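Local structure of hypothetical protein PA3352 (Pseudomonas aeruginosa, 2FUP) at residues S5-D10 with A63-E68; R80-R85 with E90-G95. The protein probably acts as an export chaperone of the FlgN type in flagellum synthesis, guarding hook-filament junction proteins before export. All coordinates share one frame; numbering follows the deposited sequence.

Contact 1: residues S5-D10 with A63-E68; sequences SPTLLD and AEILRE
Thr7 and Leu8 meet Ile65 and Leu66 through methyl groups, and no flat group takes part. The guanidinium within the two segments, that of Arg67, is turned to its own helix. Its edge holds Glu64 OE1 almost exactly in plane, in a salt bridge of 2.9 Å from Arg67 NH1. One of its faces lies over Ala63 O, offset toward the rim. The motif is an antiparallel helical hairpin: the first turn of helix 7-34 packs on the last turns of helix 39-68. Ile65 is the central side chain. Its CG1 sits beside the backbone N (chi1 -70°) and the chain then runs extended, which carries CD1 across to the other helix. There CD1 meets Leu8 CD1 at 4.1 Å, the two side chains sliding past each other in opposite directions. Leu8 crosses Leu66 at about a right angle. Tyr81 of helix 75-82 packs against Leu8, Ile65 and Leu66, and Leu91 also reaches Leu8. Ser5 caps the start of helix 7-34. Its OG accepts from Thr7 N, at 3.3 Å, and also from Thr7 OG1. The hydroxyl of Thr7 is thus held on the Ser5 side, while Thr7 CG2 rests 3.9 Å from Ile65 CD1.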
loop_
_atom_site.group_PDB
_atom_site.type_symbol
_atom_site.label_atom_id
_atom_site.label_comp_id
_atom_site.label_asym_id
_atom_site.label_seq_id
_atom_site.Cartn_x
_atom_site.Cartn_y
_atom_site.Cartn_z
ATOM N N SER A 5 -10.222 -9.286 -17.354
ATOM C CA SER A 5 -10.344 -7.897 -16.980
ATOM C C SER A 5 -9.089 -7.360 -16.338
ATOM O O SER A 5 -8.511 -8.019 -15.471
ATOM C CB SER A 5 -11.473 -7.780 -15.959
ATOM O OG SER A 5 -11.505 -6.435 -15.525
ATOM N N PRO A 6 -8.694 -6.151 -16.751
ATOM C CA PRO A 6 -7.473 -5.565 -16.222
ATOM C C PRO A 6 -7.611 -4.982 -14.833
ATOM O O PRO A 6 -6.587 -4.516 -14.274
ATOM C CB PRO A 6 -7.193 -4.471 -17.231
ATOM C CG PRO A 6 -8.545 -4.107 -17.742
ATOM C CD PRO A 6 -9.234 -5.355 -17.857
ATOM N N THR A 7 -8.821 -5.028 -14.251
ATOM C CA THR A 7 -9.006 -4.208 -13.025
ATOM C C THR A 7 -8.106 -4.540 -11.869
ATOM O O THR A 7 -7.507 -3.685 -11.265
ATOM C CB THR A 7 -10.439 -4.263 -12.576
ATOM O OG1 THR A 7 -11.282 -3.981 -13.691
ATOM C CG2 THR A 7 -10.735 -3.293 -11.468
ATOM N N LEU A 8 -7.989 -5.814 -11.518
ATOM C CA LEU A 8 -7.200 -6.178 -10.365
ATOM C C LEU A 8 -5.739 -5.823 -10.564
ATOM O O LEU A 8 -5.085 -5.270 -9.633
ATOM C CB LEU A 8 -7.331 -7.647 -9.980
ATOM C CG LEU A 8 -6.761 -8.090 -8.661
ATOM C CD1 LEU A 8 -7.403 -7.345 -7.515
ATOM C CD2 LEU A 8 -6.956 -9.553 -8.397
ATOM N N LEU A 9 -5.208 -6.135 -11.741
ATOM C CA LEU A 9 -3.830 -5.816 -11.986
ATOM C C LEU A 9 -3.599 -4.316 -11.966
ATOM O O LEU A 9 -2.578 -3.854 -11.457
ATOM C CB LEU A 9 -3.364 -6.454 -13.295
ATOM C CG LEU A 9 -1.863 -6.313 -13.614
ATOM C CD1 LEU A 9 -0.966 -6.950 -12.575
ATOM C CD2 LEU A 9 -1.619 -7.018 -14.987
ATOM N N ASP A 10 -4.552 -3.535 -12.449
ATOM C CA ASP A 10 -4.431 -2.061 -12.435
ATOM C C ASP A 10 -4.396 -1.584 -11.010
ATOM O O ASP A 10 -3.622 -0.690 -10.667
ATOM C CB ASP A 10 -5.585 -1.430 -13.185
ATOM C CG ASP A 10 -5.423 0.033 -13.348
ATOM O OD1 ASP A 10 -4.487 0.468 -14.017
ATOM O OD2 ASP A 10 -6.323 0.771 -12.889
ATOM N N ALA A 63 -10.035 -6.315 -2.254
ATOM C CA ALA A 63 -10.727 -7.275 -1.376
ATOM C C ALA A 63 -12.098 -7.634 -1.973
ATOM O O ALA A 63 -12.520 -8.812 -1.934
ATOM C CB ALA A 63 -10.932 -6.682 0.064
ATOM N N GLU A 64 -12.819 -6.615 -2.515
ATOM C CA GLU A 64 -14.133 -6.861 -3.082
ATOM C C GLU A 64 -14.073 -7.752 -4.323
ATOM O O GLU A 64 -14.904 -8.643 -4.508
ATOM C CB GLU A 64 -14.859 -5.545 -3.372
ATOM C CG GLU A 64 -16.310 -5.664 -3.897
ATOM C CD GLU A 64 -17.298 -6.381 -2.979
ATOM O OE1 GLU A 64 -17.049 -6.351 -1.754
ATOM O OE2 GLU A 64 -18.352 -6.933 -3.488
ATOM N N ILE A 65 -13.053 -7.559 -5.158
ATOM C CA ILE A 65 -12.900 -8.382 -6.322
ATOM C C ILE A 65 -12.693 -9.829 -5.868
ATOM O O ILE A 65 -13.287 -10.774 -6.436
ATOM C CB ILE A 65 -11.750 -7.837 -7.207
ATOM C CG1 ILE A 65 -12.187 -6.519 -7.822
ATOM C CG2 ILE A 65 -11.341 -8.857 -8.217
ATOM C CD1 ILE A 65 -11.097 -5.774 -8.532
ATOM N N LEU A 66 -11.780 -10.059 -4.928
ATOM C CA LEU A 66 -11.530 -11.428 -4.502
ATOM C C LEU A 66 -12.743 -12.048 -3.805
ATOM O O LEU A 66 -13.076 -13.224 -4.054
ATOM C CB LEU A 66 -10.275 -11.519 -3.610
ATOM C CG LEU A 66 -8.955 -11.053 -4.239
ATOM C CD1 LEU A 66 -7.825 -11.081 -3.204
ATOM C CD2 LEU A 66 -8.653 -11.909 -5.416
ATOM N N ARG A 67 -13.425 -11.267 -2.969
ATOM C CA ARG A 67 -14.591 -11.787 -2.294
ATOM C C ARG A 67 -15.700 -12.222 -3.266
ATOM O O ARG A 67 -16.290 -13.293 -3.100
ATOM C CB ARG A 67 -15.110 -10.690 -1.366
ATOM C CG ARG A 67 -16.337 -10.842 -0.517
ATOM C CD ARG A 67 -16.568 -9.453 0.171
ATOM N NE ARG A 67 -15.548 -9.125 1.173
ATOM C CZ ARG A 67 -14.975 -7.961 1.310
ATOM N NH1 ARG A 67 -15.257 -6.953 0.498
ATOM N NH2 ARG A 67 -14.080 -7.746 2.270
ATOM N N GLU A 68 -15.934 -11.404 -4.291
ATOM C CA GLU A 68 -16.953 -11.709 -5.273
ATOM C C GLU A 68 -16.559 -12.913 -6.081
ATOM O O GLU A 68 -17.438 -13.657 -6.540
ATOM C CB GLU A 68 -17.223 -10.517 -6.176
ATOM C CG GLU A 68 -17.858 -9.371 -5.427
ATOM C CD GLU A 68 -18.251 -8.179 -6.354
ATOM O OE1 GLU A 68 -18.159 -8.349 -7.621
ATOM O OE2 GLU A 68 -18.574 -7.086 -5.822
#

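Contact 2: residues R80-R85 with E90-G95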
loop_
_atom_site.group_PDB
_atom_site.type_symbol
_atom_site.label_atom_id
_atom_site.label_comp_id
_atom_site.label_asym_id
_atom_site.label_seq_id
_atom_site.Cartn_x
_atom_site.Cartn_y
_atom_site.Cartn_z
ATOM N N ARG A 80 -5.480 -18.646 -6.412
ATOM C CA ARG A 80 -6.628 -19.310 -7.025
ATOM C C ARG A 80 -7.290 -18.466 -8.113
ATOM O O ARG A 80 -7.634 -18.929 -9.182
ATOM C CB ARG A 80 -7.662 -19.697 -5.970
ATOM C CG ARG A 80 -8.925 -20.359 -6.557
ATOM C CD ARG A 80 -8.622 -21.706 -7.190
ATOM N NE ARG A 80 -9.627 -22.068 -8.190
ATOM C CZ ARG A 80 -9.527 -21.834 -9.500
ATOM N NH1 ARG A 80 -8.458 -21.245 -10.022
ATOM N NH2 ARG A 80 -10.512 -22.211 -10.305
ATOM N N TYR A 81 -7.458 -17.191 -7.796
ATOM C CA TYR A 81 -7.976 -16.256 -8.787
ATOM C C TYR A 81 -7.098 -16.228 -10.045
ATOM O O TYR A 81 -7.613 -16.153 -11.163
ATOM C CB TYR A 81 -8.027 -14.867 -8.162
ATOM C CG TYR A 81 -8.621 -13.781 -9.011
ATOM C CD1 TYR A 81 -9.958 -13.529 -8.990
ATOM C CD2 TYR A 81 -7.809 -12.991 -9.804
ATOM C CE1 TYR A 81 -10.494 -12.512 -9.764
ATOM C CE2 TYR A 81 -8.311 -11.987 -10.588
ATOM C CZ TYR A 81 -9.662 -11.739 -10.560
ATOM O OH TYR A 81 -10.223 -10.708 -11.315
ATOM N N ALA A 82 -5.802 -16.214 -9.834
ATOM C CA ALA A 82 -4.814 -16.067 -10.887
ATOM C C ALA A 82 -4.602 -17.303 -11.765
ATOM O O ALA A 82 -4.028 -17.195 -12.864
ATOM C CB ALA A 82 -3.498 -15.712 -10.228
ATOM N N ARG A 83 -4.960 -18.454 -11.221
ATOM C CA ARG A 83 -4.497 -19.738 -11.744
ATOM C C ARG A 83 -4.678 -19.881 -13.246
ATOM O O ARG A 83 -3.743 -20.349 -13.915
ATOM C CB ARG A 83 -5.219 -20.871 -10.970
ATOM C CG ARG A 83 -4.930 -22.311 -11.404
ATOM C CD ARG A 83 -6.022 -23.271 -10.833
ATOM N NE ARG A 83 -6.069 -23.235 -9.370
ATOM N N GLU A 84 -5.853 -19.572 -13.750
ATOM C CA GLU A 84 -6.118 -19.744 -15.190
ATOM C C GLU A 84 -6.047 -18.429 -15.985
ATOM O O GLU A 84 -6.526 -18.365 -17.140
ATOM C CB GLU A 84 -7.467 -20.394 -15.376
ATOM C CG GLU A 84 -7.580 -21.753 -14.689
ATOM C CD GLU A 84 -6.778 -22.836 -15.404
ATOM N N ARG A 85 -5.498 -17.369 -15.392
ATOM C CA ARG A 85 -5.464 -16.075 -16.071
ATOM C C ARG A 85 -4.101 -15.843 -16.701
ATOM O O ARG A 85 -3.057 -16.142 -16.106
ATOM C CB ARG A 85 -5.678 -14.937 -15.066
ATOM C CG ARG A 85 -7.002 -14.960 -14.332
ATOM C CD ARG A 85 -7.095 -13.815 -13.343
ATOM N NE ARG A 85 -7.006 -12.532 -14.048
ATOM C CZ ARG A 85 -8.010 -11.825 -14.536
ATOM N NH1 ARG A 85 -9.277 -12.187 -14.350
ATOM N NH2 ARG A 85 -7.720 -10.751 -15.235
ATOM N N GLU A 90 1.784 -12.107 -13.216
ATOM C CA GLU A 90 1.979 -10.730 -12.885
ATOM C C GLU A 90 1.158 -10.364 -11.667
ATOM O O GLU A 90 1.640 -9.570 -10.833
ATOM C CB GLU A 90 1.535 -9.811 -14.042
ATOM C CG GLU A 90 2.562 -9.613 -15.035
ATOM C CD GLU A 90 3.661 -8.773 -14.483
ATOM O OE1 GLU A 90 3.428 -7.781 -13.749
ATOM O OE2 GLU A 90 4.749 -9.131 -14.761
ATOM N N LEU A 91 -0.113 -10.802 -11.547
ATOM C CA LEU A 91 -0.877 -10.545 -10.327
ATOM C C LEU A 91 -0.106 -10.948 -9.069
ATOM O O LEU A 91 -0.065 -10.216 -8.076
ATOM C CB LEU A 91 -2.259 -11.223 -10.344
ATOM C CG LEU A 91 -3.337 -10.734 -11.303
ATOM C CD1 LEU A 91 -4.505 -11.619 -11.368
ATOM C CD2 LEU A 91 -3.761 -9.346 -10.878
ATOM N N LEU A 92 0.374 -12.180 -9.102
ATOM C CA LEU A 92 1.080 -12.723 -7.925
ATOM C C LEU A 92 2.363 -11.908 -7.636
ATOM O O LEU A 92 2.625 -11.561 -6.471
ATOM C CB LEU A 92 1.352 -14.230 -8.070
ATOM C CG LEU A 92 0.100 -15.060 -7.833
ATOM C CD1 LEU A 92 0.511 -16.424 -8.357
ATOM C CD2 LEU A 92 -0.320 -15.107 -6.404
ATOM N N ALA A 93 3.169 -11.608 -8.646
ATOM C CA ALA A 93 4.395 -10.880 -8.481
ATOM C C ALA A 93 4.097 -9.489 -7.898
ATOM O O ALA A 93 4.787 -8.973 -6.998
ATOM C CB ALA A 93 5.088 -10.736 -9.792
ATOM N N ARG A 94 3.088 -8.811 -8.460
ATOM C CA ARG A 94 2.732 -7.473 -7.957
ATOM C C ARG A 94 2.146 -7.539 -6.545
ATOM O O ARG A 94 2.431 -6.680 -5.731
ATOM C CB ARG A 94 1.779 -6.763 -8.954
ATOM C CG ARG A 94 2.357 -6.576 -10.325
ATOM C CD ARG A 94 3.508 -5.578 -10.449
ATOM N NE ARG A 94 4.735 -6.020 -9.876
ATOM C CZ ARG A 94 5.679 -6.798 -10.419
ATOM N NH1 ARG A 94 5.554 -7.381 -11.586
ATOM N NH2 ARG A 94 6.756 -7.043 -9.706
ATOM N N GLY A 95 1.303 -8.526 -6.260
ATOM C CA GLY A 95 0.784 -8.655 -4.924
ATOM C C GLY A 95 1.920 -8.802 -3.935
ATOM O O GLY A 95 1.902 -8.256 -2.838
#
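Leu91 reaches Tyr81 and Arg85 with a single methyl, CD1. This methyl lies at the edge of the Tyr81 ring, in its plane, and is 3.9 Å from Tyr81 CE2 and equally near CD2. The Leu91 side chain crosses the tyrosine obliquely. Against Arg85, Leu91 CD1 is 3.8 Å from NE and almost as close to CD. The arginine chain is extended about CB-CG, then turns about CG-CD (chi3 61°), which lays CD and NE against that methyl. The polar end is held elsewhere: NE forms a salt bridge with Asp87, and NH2 makes a weak hydrogen bond to Ser5 O. Ala82 CB approaches between the two leucines, 4.4 Å from both Leu91 CD1 and Leu92 CG. The elements joined are consecutive, helix 75-82 and the start of helix 88-114, in a short helix-loop-helix connection. A type I beta turn runs from Ala82 to Arg85, with Arg85 N bonded to Ala82 O at 2.9 Å. Leu92 also packs on Arg75, Leu78 and Ala79, so it lies along the same short helix. One turn apart on helix 88-114, Glu90 and Arg94 form a salt bridge. Glu90 OE1 lies in the guanidinium plane, 3.1 Å from Arg94 NH1, which approaches on its syn side but 30° out of the carboxylate plane. Arg94 NH2 has a second acid partner in Glu97.

How the contacts relate
Contacts 1 and 2 lie at the same end of the helical chain, with centres about 11 Å apart. Both are partly buried. Contact 1 joins the far ends of two consecutive long helices, 7-34 and 39-68, so its segments are 53 residues apart, against five in contact 2. Contact 2 joins the short helix 75-82 to helix 88-114 across a brief loop. Ile65 and Leu8 carry contact 1; Leu91 carries contact 2, against a tyrosine edge and an arginine chain. The two share one apolar patch: Leu8 CD2 lies 3.5 Å from Tyr81 CE2. In both, a salt bridge within one helix accompanies the apolar packing.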